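Local coordinates for salicylic acid-binding protein 2 (PDB 1XKL), which hydrolyses methyl salicylate to salicylic acid and methanol, an activation step in the signalling that leads to systemic acquired resistance in tobacco, at residues A[45-50]-A[59-64]; A[51-56]-A[137-142]. All coordinates share one frame; numbering follows the deposited sequence.

Interaction 1: A[45-50]-A[59-64]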
ATOM      1  N   ASP A  45     -23.126   4.913   6.377  1.00 19.33           N
ATOM      2  CA  ASP A  45     -22.927   6.129   7.168  1.00 18.68           C
ATOM      3  C   ASP A  45     -21.437   6.451   7.122  1.00 19.57           C
ATOM      4  O   ASP A  45     -20.602   5.582   7.364  1.00 20.17           O
ATOM      5  CB  ASP A  45     -23.355   5.913   8.626  1.00 19.35           C
ATOM      6  CG  ASP A  45     -23.441   7.213   9.408  1.00 17.79           C
ATOM      7  OD1 ASP A  45     -24.438   7.947   9.241  1.00 17.72           O
ATOM      8  OD2 ASP A  45     -22.504   7.517  10.177  1.00 16.19           O
ATOM      9  N   LEU A  46     -21.109   7.705   6.825  1.00 22.71           N
ATOM     10  CA  LEU A  46     -19.717   8.140   6.704  1.00 25.29           C
ATOM     11  C   LEU A  46     -18.978   8.381   8.018  1.00 25.68           C
ATOM     12  O   LEU A  46     -17.773   8.622   8.009  1.00 25.38           O
ATOM     13  CB  LEU A  46     -19.652   9.406   5.840  1.00 29.29           C
ATOM     14  CG  LEU A  46     -20.186   9.277   4.401  1.00 32.60           C
ATOM     15  CD1 LEU A  46     -20.413  10.661   3.791  1.00 32.08           C
ATOM     16  CD2 LEU A  46     -19.200   8.464   3.569  1.00 35.06           C
ATOM     17  N   ARG A  47     -19.684   8.343   9.144  1.00 24.44           N
ATOM     18  CA  ARG A  47     -19.017   8.541  10.431  1.00 22.64           C
ATOM     19  C   ARG A  47     -18.174   7.306  10.750  1.00 21.79           C
ATOM     20  O   ARG A  47     -18.466   6.203  10.278  1.00 19.95           O
ATOM     21  CB  ARG A  47     -20.050   8.778  11.543  1.00 23.21           C
ATOM     22  CG  ARG A  47     -20.550  10.214  11.642  1.00 21.90           C
ATOM     23  CD  ARG A  47     -21.829  10.331  12.460  1.00 22.15           C
ATOM     24  NE  ARG A  47     -22.960   9.751  11.741  1.00 21.62           N
ATOM     25  CZ  ARG A  47     -24.234  10.054  11.965  1.00 16.94           C
ATOM     26  NH1 ARG A  47     -24.572  10.933  12.897  1.00 21.32           N
ATOM     27  NH2 ARG A  47     -25.176   9.492  11.237  1.00 19.69           N
ATOM     28  N   LYS A  48     -17.115   7.511  11.530  1.00 20.68           N
ATOM     29  CA  LYS A  48     -16.210   6.441  11.942  1.00 21.09           C
ATOM     30  C   LYS A  48     -16.521   6.061  13.383  1.00 20.03           C
ATOM     31  O   LYS A  48     -16.966   6.895  14.172  1.00 17.23           O
ATOM     32  CB  LYS A  48     -14.752   6.903  11.859  1.00 22.97           C
ATOM     33  CG  LYS A  48     -14.276   7.236  10.456  1.00 28.65           C
ATOM     34  CD  LYS A  48     -12.848   7.773  10.472  1.00 30.77           C
ATOM     35  CE  LYS A  48     -12.381   8.151   9.067  1.00 33.11           C
ATOM     36  NZ  LYS A  48     -13.249   9.188   8.419  1.00 30.23           N
ATOM     37  N   ILE A  49     -16.269   4.803  13.723  1.00 21.77           N
ATOM     38  CA  ILE A  49     -16.531   4.309  15.065  1.00 23.00           C
ATOM     39  C   ILE A  49     -15.799   5.116  16.140  1.00 24.27           C
ATOM     40  O   ILE A  49     -16.299   5.263  17.253  1.00 23.92           O
ATOM     41  CB  ILE A  49     -16.138   2.824  15.185  1.00 24.07           C
ATOM     42  CG1 ILE A  49     -16.493   2.301  16.582  1.00 24.62           C
ATOM     43  CG2 ILE A  49     -14.654   2.651  14.908  1.00 24.94           C
ATOM     44  CD1 ILE A  49     -17.978   2.377  16.906  1.00 25.18           C
ATOM     45  N   GLU A  50     -14.623   5.643  15.803  1.00 25.58           N
ATOM     46  CA  GLU A  50     -13.834   6.426  16.753  1.00 26.30           C
ATOM     47  C   GLU A  50     -14.491   7.762  17.099  1.00 24.96           C
ATOM     48  O   GLU A  50     -14.064   8.449  18.026  1.00 26.04           O
ATOM     49  CB  GLU A  50     -12.430   6.691  16.198  1.00 29.59           C
ATOM     50  CG  GLU A  50     -11.576   5.448  15.978  1.00 33.02           C
ATOM     51  CD  GLU A  50     -11.854   4.744  14.655  1.00 33.77           C
ATOM     52  OE1 GLU A  50     -11.250   3.675  14.426  1.00 37.13           O
ATOM     53  OE2 GLU A  50     -12.660   5.255  13.848  1.00 31.59           O
ATOM     54  N   THR A  59     -26.942   5.905  18.276  1.00 18.12           N
ATOM     55  CA  THR A  59     -28.377   5.824  18.005  1.00 18.09           C
ATOM     56  C   THR A  59     -28.963   7.074  17.353  1.00 19.25           C
ATOM     57  O   THR A  59     -30.142   7.107  16.997  1.00 19.60           O
ATOM     58  CB  THR A  59     -29.153   5.580  19.317  1.00 18.36           C
ATOM     59  OG1 THR A  59     -28.514   4.533  20.056  1.00 16.06           O
ATOM     60  CG2 THR A  59     -30.598   5.184  19.022  1.00 15.24           C
ATOM     61  N   LEU A  60     -28.139   8.104  17.203  1.00 20.08           N
ATOM     62  CA  LEU A  60     -28.578   9.357  16.615  1.00 20.82           C
ATOM     63  C   LEU A  60     -29.535   9.205  15.425  1.00 19.62           C
ATOM     64  O   LEU A  60     -30.609   9.803  15.406  1.00 20.55           O
ATOM     65  CB  LEU A  60     -27.350  10.181  16.210  1.00 23.91           C
ATOM     66  CG  LEU A  60     -27.542  11.686  16.059  1.00 26.11           C
ATOM     67  CD1 LEU A  60     -28.169  12.251  17.331  1.00 27.62           C
ATOM     68  CD2 LEU A  60     -26.190  12.347  15.791  1.00 27.75           C
ATOM     69  N   PRO A  61     -29.172   8.389  14.424  1.00 19.27           N
ATOM     70  CA  PRO A  61     -30.068   8.229  13.268  1.00 19.47           C
ATOM     71  C   PRO A  61     -31.488   7.813  13.658  1.00 20.15           C
ATOM     72  O   PRO A  61     -32.470   8.344  13.132  1.00 21.77           O
ATOM     73  CB  PRO A  61     -29.362   7.168  12.425  1.00 19.14           C
ATOM     74  CG  PRO A  61     -27.907   7.394  12.754  1.00 19.93           C
ATOM     75  CD  PRO A  61     -27.958   7.576  14.255  1.00 18.23           C
ATOM     76  N   LEU A  62     -31.599   6.868  14.586  1.00 18.62           N
ATOM     77  CA  LEU A  62     -32.906   6.406  15.030  1.00 18.16           C
ATOM     78  C   LEU A  62     -33.656   7.531  15.732  1.00 19.98           C
ATOM     79  O   LEU A  62     -34.855   7.720  15.522  1.00 17.05           O
ATOM     80  CB  LEU A  62     -32.756   5.209  15.975  1.00 17.95           C
ATOM     81  CG  LEU A  62     -34.051   4.646  16.570  1.00 16.58           C
ATOM     82  CD1 LEU A  62     -35.015   4.277  15.441  1.00 15.39           C
ATOM     83  CD2 LEU A  62     -33.729   3.418  17.419  1.00 14.09           C
HETATM   84  N   MSE A  63     -32.952   8.291  16.562  1.00 22.18           N
HETATM   85  CA  MSE A  63     -33.601   9.386  17.270  1.00 24.91           C
HETATM   86  C   MSE A  63     -34.127  10.410  16.264  1.00 24.61           C
HETATM   87  O   MSE A  63     -35.235  10.922  16.416  1.00 23.95           O
HETATM   88  CB  MSE A  63     -32.622  10.052  18.245  1.00 28.14           C
HETATM   89  CG  MSE A  63     -31.996   9.095  19.249  1.00 34.23           C
HETATM   90 SE   MSE A  63     -33.309   8.089  20.269  1.00 44.92          SE
HETATM   91  CE  MSE A  63     -34.107   9.559  21.229  1.00 38.22           C
ATOM     92  N   GLU A  64     -33.339  10.694  15.230  1.00 24.83           N
ATOM     93  CA  GLU A  64     -33.740  11.662  14.208  1.00 26.34           C
ATOM     94  C   GLU A  64     -34.998  11.210  13.474  1.00 26.26           C
ATOM     95  O   GLU A  64     -35.863  12.020  13.141  1.00 26.05           O
ATOM     96  CB  GLU A  64     -32.595  11.879  13.218  1.00 28.33           C
ATOM     97  CG  GLU A  64     -31.382  12.551  13.850  1.00 32.17           C
ATOM     98  CD  GLU A  64     -30.152  12.523  12.960  1.00 35.61           C
ATOM     99  OE1 GLU A  64     -29.177  13.238  13.280  1.00 37.87           O
ATOM    100  OE2 GLU A  64     -30.155  11.791  11.949  1.00 36.63           O
TER
HETATM  101  O   HOH W   1     -27.983  10.646  10.644  1.00 38.81           O
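The guanidinium of Arg47 has CD2 of Leu60 at its edge, near its plane, 3.6 Å from Arg47 NH1; CG of Pro61, on the same helix 55-67, comes obliquely to Arg47 NH2 at 3.8 Å. On the roughly opposite side, along the NE/NH2 edge and in plane, lies the carboxylate of Asp45. In this alpha/beta hydrolase the contact joins the loop that follows strand 33-36 to the side of helix 55-67, at the surface and away from the active site.

Asp45 folds back on the loop in an Asx turn, its OD2 accepting from the backbone N of Arg47. The arginine grips the same carboxylate side-on in a salt bridge, through NE and NH2. NH2 reaches Asp45 OD1 at 2.6 Å in a nearly straight bond (172°), and NE reaches Asp45 OD2 at 2.8 Å on its syn lone pair. OD2 also accepts from the backbone N of Ala41, and this cluster of bonds should restrict rotation of both groups. The arginine chain leaves with CG anti to its carbonyl carbon (chi1 -83°) and bends at chi3, which brings NE and NH2 round to the aspartate and leaves NH1 directed at the helix.

On the helix side the direct contacts are nonpolar. Leu60 crosses the arginine at about a right angle, whereas the proline ring runs past it in the opposite sense. Glu64, one turn further along, may add a weak electrostatic pull. Its link to the arginine is a single water, which accepts from Arg47 NH2 at 3.1 Å and donates to Glu64 OE2 at 2.8 Å.

Interaction 2: A[51-56]-A[137-142]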
ATOM      1  N   GLU A  51     -15.522   8.138  16.355  1.00 23.09           N
ATOM      2  CA  GLU A  51     -16.212   9.396  16.613  1.00 23.83           C
ATOM      3  C   GLU A  51     -17.364   9.189  17.580  1.00 22.21           C
ATOM      4  O   GLU A  51     -17.981  10.150  18.032  1.00 22.27           O
ATOM      5  CB  GLU A  51     -16.759   9.979  15.309  1.00 24.99           C
ATOM      6  CG  GLU A  51     -15.698  10.302  14.273  1.00 30.72           C
ATOM      7  CD  GLU A  51     -16.292  10.677  12.931  1.00 32.09           C
ATOM      8  OE1 GLU A  51     -17.130  11.599  12.885  1.00 35.02           O
ATOM      9  OE2 GLU A  51     -15.918  10.048  11.921  1.00 36.04           O
ATOM     10  N   LEU A  52     -17.661   7.933  17.895  1.00 22.09           N
ATOM     11  CA  LEU A  52     -18.764   7.631  18.802  1.00 21.40           C
ATOM     12  C   LEU A  52     -18.245   7.190  20.159  1.00 19.23           C
ATOM     13  O   LEU A  52     -17.433   6.273  20.255  1.00 19.92           O
ATOM     14  CB  LEU A  52     -19.642   6.522  18.213  1.00 20.94           C
ATOM     15  CG  LEU A  52     -20.007   6.611  16.728  1.00 21.98           C
ATOM     16  CD1 LEU A  52     -20.916   5.441  16.356  1.00 22.46           C
ATOM     17  CD2 LEU A  52     -20.702   7.935  16.450  1.00 22.74           C
ATOM     18  N   ARG A  53     -18.711   7.836  21.215  1.00 19.92           N
ATOM     19  CA  ARG A  53     -18.258   7.445  22.538  1.00 22.19           C
ATOM     20  C   ARG A  53     -19.392   7.035  23.469  1.00 20.32           C
ATOM     21  O   ARG A  53     -19.140   6.532  24.559  1.00 22.65           O
ATOM     22  CB  ARG A  53     -17.418   8.564  23.140  1.00 24.13           C
ATOM     23  CG  ARG A  53     -17.931   9.953  22.824  1.00 27.82           C
ATOM     24  CD  ARG A  53     -16.838  11.002  23.006  1.00 30.63           C
ATOM     25  NE  ARG A  53     -16.183  11.382  21.749  1.00 35.20           N
ATOM     26  CZ  ARG A  53     -15.425  10.579  21.006  1.00 35.00           C
ATOM     27  NH1 ARG A  53     -15.210   9.324  21.373  1.00 34.31           N
ATOM     28  NH2 ARG A  53     -14.856  11.044  19.902  1.00 35.71           N
ATOM     29  N   THR A  54     -20.636   7.231  23.034  1.00 19.54           N
ATOM     30  CA  THR A  54     -21.808   6.852  23.830  1.00 19.77           C
ATOM     31  C   THR A  54     -22.858   6.169  22.954  1.00 20.76           C
ATOM     32  O   THR A  54     -22.887   6.358  21.730  1.00 16.77           O
ATOM     33  CB  THR A  54     -22.504   8.072  24.478  1.00 20.16           C
ATOM     34  OG1 THR A  54     -23.144   8.857  23.461  1.00 20.68           O
ATOM     35  CG2 THR A  54     -21.499   8.931  25.230  1.00 19.74           C
ATOM     36  N   LEU A  55     -23.738   5.393  23.582  1.00 20.07           N
ATOM     37  CA  LEU A  55     -24.786   4.715  22.831  1.00 19.42           C
ATOM     38  C   LEU A  55     -25.668   5.757  22.150  1.00 20.93           C
ATOM     39  O   LEU A  55     -26.198   5.524  21.061  1.00 21.69           O
ATOM     40  CB  LEU A  55     -25.641   3.837  23.751  1.00 18.79           C
ATOM     41  CG  LEU A  55     -26.749   3.048  23.033  1.00 17.77           C
ATOM     42  CD1 LEU A  55     -26.113   2.051  22.074  1.00 17.49           C
ATOM     43  CD2 LEU A  55     -27.614   2.328  24.049  1.00 18.72           C
ATOM     44  N   TYR A  56     -25.808   6.916  22.786  1.00 21.96           N
ATOM     45  CA  TYR A  56     -26.626   7.982  22.223  1.00 23.17           C
ATOM     46  C   TYR A  56     -26.103   8.473  20.867  1.00 22.15           C
ATOM     47  O   TYR A  56     -26.891   8.702  19.952  1.00 21.25           O
ATOM     48  CB  TYR A  56     -26.735   9.152  23.209  1.00 25.07           C
ATOM     49  CG  TYR A  56     -27.738  10.198  22.778  1.00 29.88           C
ATOM     50  CD1 TYR A  56     -27.388  11.192  21.862  1.00 32.20           C
ATOM     51  CD2 TYR A  56     -29.053  10.156  23.233  1.00 30.09           C
ATOM     52  CE1 TYR A  56     -28.323  12.115  21.407  1.00 35.58           C
ATOM     53  CE2 TYR A  56     -29.998  11.072  22.786  1.00 34.93           C
ATOM     54  CZ  TYR A  56     -29.627  12.049  21.871  1.00 36.08           C
ATOM     55  OH  TYR A  56     -30.560  12.950  21.409  1.00 39.93           O
ATOM     56  N   LEU A 137     -10.315  -3.436  19.888  1.00 27.41           N
ATOM     57  CA  LEU A 137      -9.251  -2.434  19.943  1.00 26.88           C
ATOM     58  C   LEU A 137      -9.670  -1.197  20.730  1.00 26.73           C
ATOM     59  O   LEU A 137     -10.821  -0.767  20.670  1.00 25.54           O
ATOM     60  CB  LEU A 137      -8.843  -2.024  18.526  1.00 26.91           C
ATOM     61  CG  LEU A 137      -8.412  -3.153  17.579  1.00 28.42           C
ATOM     62  CD1 LEU A 137      -8.337  -2.622  16.159  1.00 26.64           C
ATOM     63  CD2 LEU A 137      -7.071  -3.728  18.022  1.00 28.34           C
ATOM     64  N   PRO A 138      -8.736  -0.612  21.496  1.00 27.80           N
ATOM     65  CA  PRO A 138      -9.043   0.584  22.283  1.00 26.77           C
ATOM     66  C   PRO A 138      -8.879   1.824  21.424  1.00 27.68           C
ATOM     67  O   PRO A 138      -7.968   1.891  20.602  1.00 30.64           O
ATOM     68  CB  PRO A 138      -8.006   0.528  23.396  1.00 28.26           C
ATOM     69  CG  PRO A 138      -6.807  -0.005  22.673  1.00 27.48           C
ATOM     70  CD  PRO A 138      -7.403  -1.140  21.847  1.00 27.29           C
ATOM     71  N   TYR A 139      -9.761   2.801  21.591  1.00 26.93           N
ATOM     72  CA  TYR A 139      -9.645   4.025  20.822  1.00 26.74           C
ATOM     73  C   TYR A 139      -9.960   5.223  21.700  1.00 28.31           C
ATOM     74  O   TYR A 139     -10.095   6.345  21.219  1.00 27.79           O
ATOM     75  CB  TYR A 139     -10.561   4.002  19.586  1.00 25.54           C
ATOM     76  CG  TYR A 139     -12.048   4.017  19.863  1.00 22.35           C
ATOM     77  CD1 TYR A 139     -12.762   2.833  20.049  1.00 20.86           C
ATOM     78  CD2 TYR A 139     -12.748   5.222  19.896  1.00 20.44           C
ATOM     79  CE1 TYR A 139     -14.148   2.851  20.253  1.00 20.13           C
ATOM     80  CE2 TYR A 139     -14.120   5.256  20.101  1.00 20.01           C
ATOM     81  CZ  TYR A 139     -14.818   4.069  20.276  1.00 21.42           C
ATOM     82  OH  TYR A 139     -16.184   4.119  20.463  1.00 18.06           O
ATOM     83  N   GLY A 140     -10.061   4.975  23.001  1.00 30.25           N
ATOM     84  CA  GLY A 140     -10.348   6.045  23.936  1.00 34.29           C
ATOM     85  C   GLY A 140      -9.086   6.512  24.641  1.00 36.47           C
ATOM     86  O   GLY A 140      -8.160   5.728  24.841  1.00 37.66           O
ATOM     87  N   SER A 141      -9.038   7.785  25.023  1.00 38.32           N
ATOM     88  CA  SER A 141      -7.867   8.305  25.709  1.00 40.40           C
ATOM     89  C   SER A 141      -7.715   7.606  27.059  1.00 42.36           C
ATOM     90  O   SER A 141      -8.671   7.023  27.583  1.00 44.65           O
ATOM     91  CB  SER A 141      -7.980   9.826  25.896  1.00 39.38           C
ATOM     92  OG  SER A 141      -9.141  10.184  26.625  1.00 42.23           O
ATOM     93  N   PRO A 142      -6.508   7.654  27.641  1.00 43.05           N
ATOM     94  CA  PRO A 142      -6.231   7.020  28.934  1.00 43.30           C
ATOM     95  C   PRO A 142      -7.214   7.317  30.073  1.00 43.30           C
ATOM     96  O   PRO A 142      -7.466   6.449  30.914  1.00 45.97           O
ATOM     97  CB  PRO A 142      -4.806   7.484  29.246  1.00 44.51           C
ATOM     98  CG  PRO A 142      -4.687   8.783  28.490  1.00 44.04           C
ATOM     99  CD  PRO A 142      -5.344   8.430  27.182  1.00 43.96           C
TER
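Tyr139 reaches across to the backbone of Leu52, and its hydroxyl gives a very short hydrogen bond: OH lies 2.5 Å from Leu52 O, although so short a length is doubtful. The carbonyl oxygen sits at the edge of the phenol ring, in its plane, and is also 3.4 Å from Tyr139 CZ and 3.5 Å from Tyr139 CE2, which makes this the tight part of the contact. The tyrosine gets there with CG between its backbone N and carbonyl carbon (chi1 67°), a crowded position that directs the ring away from its own strand and into the loop ahead of helix 55-67.

Thr54 is the N-cap residue of helix 55-67, and its OG1 accepts from the backbone N of Asp57. Tyr139 directly follows strand 135-138, one half of a two-stranded antiparallel hairpin with strand 147-150, outside the central parallel sheet of the alpha/beta hydrolase fold. The hydrogen bond therefore ties this hairpin to the loop leading into the helix, while the buried side chain of Leu52 turns away from the tyrosine to pack on Ala40 and Tyr58.

Packing is far looser on the side of Arg53, an exposed residue. Its guanidinium comes edge-on to the ring edge, with NH1 no closer than 4.4 Å to Tyr139 CE2. The carbonyl O of Glu51 lies 3.7 Å above one guanidinium face, toward its rim, and NH2 donates to Glu50 O.

Interactions 1 and 2 sit with their centres 13 Å apart and share a continuous piece of chain, since 45-50 runs straight into 51-56, whose last two residues open the helix that carries 59-64. They meet at Tyr139: the anchor of interaction 2 also packs against the 45-50 loop of interaction 1, its OH lying 3.4 Å from Ile49 O and its CD2 3.5 Å from Glu50 CA. Neither contact reaches the ligand. In interaction 2, the side chain of Leu52 is about 10 Å from that of Ala13, a salicylate-binding residue, and about 13 Å from the bound 2-amino-4H-1,3-benzoxathiin-4-ol.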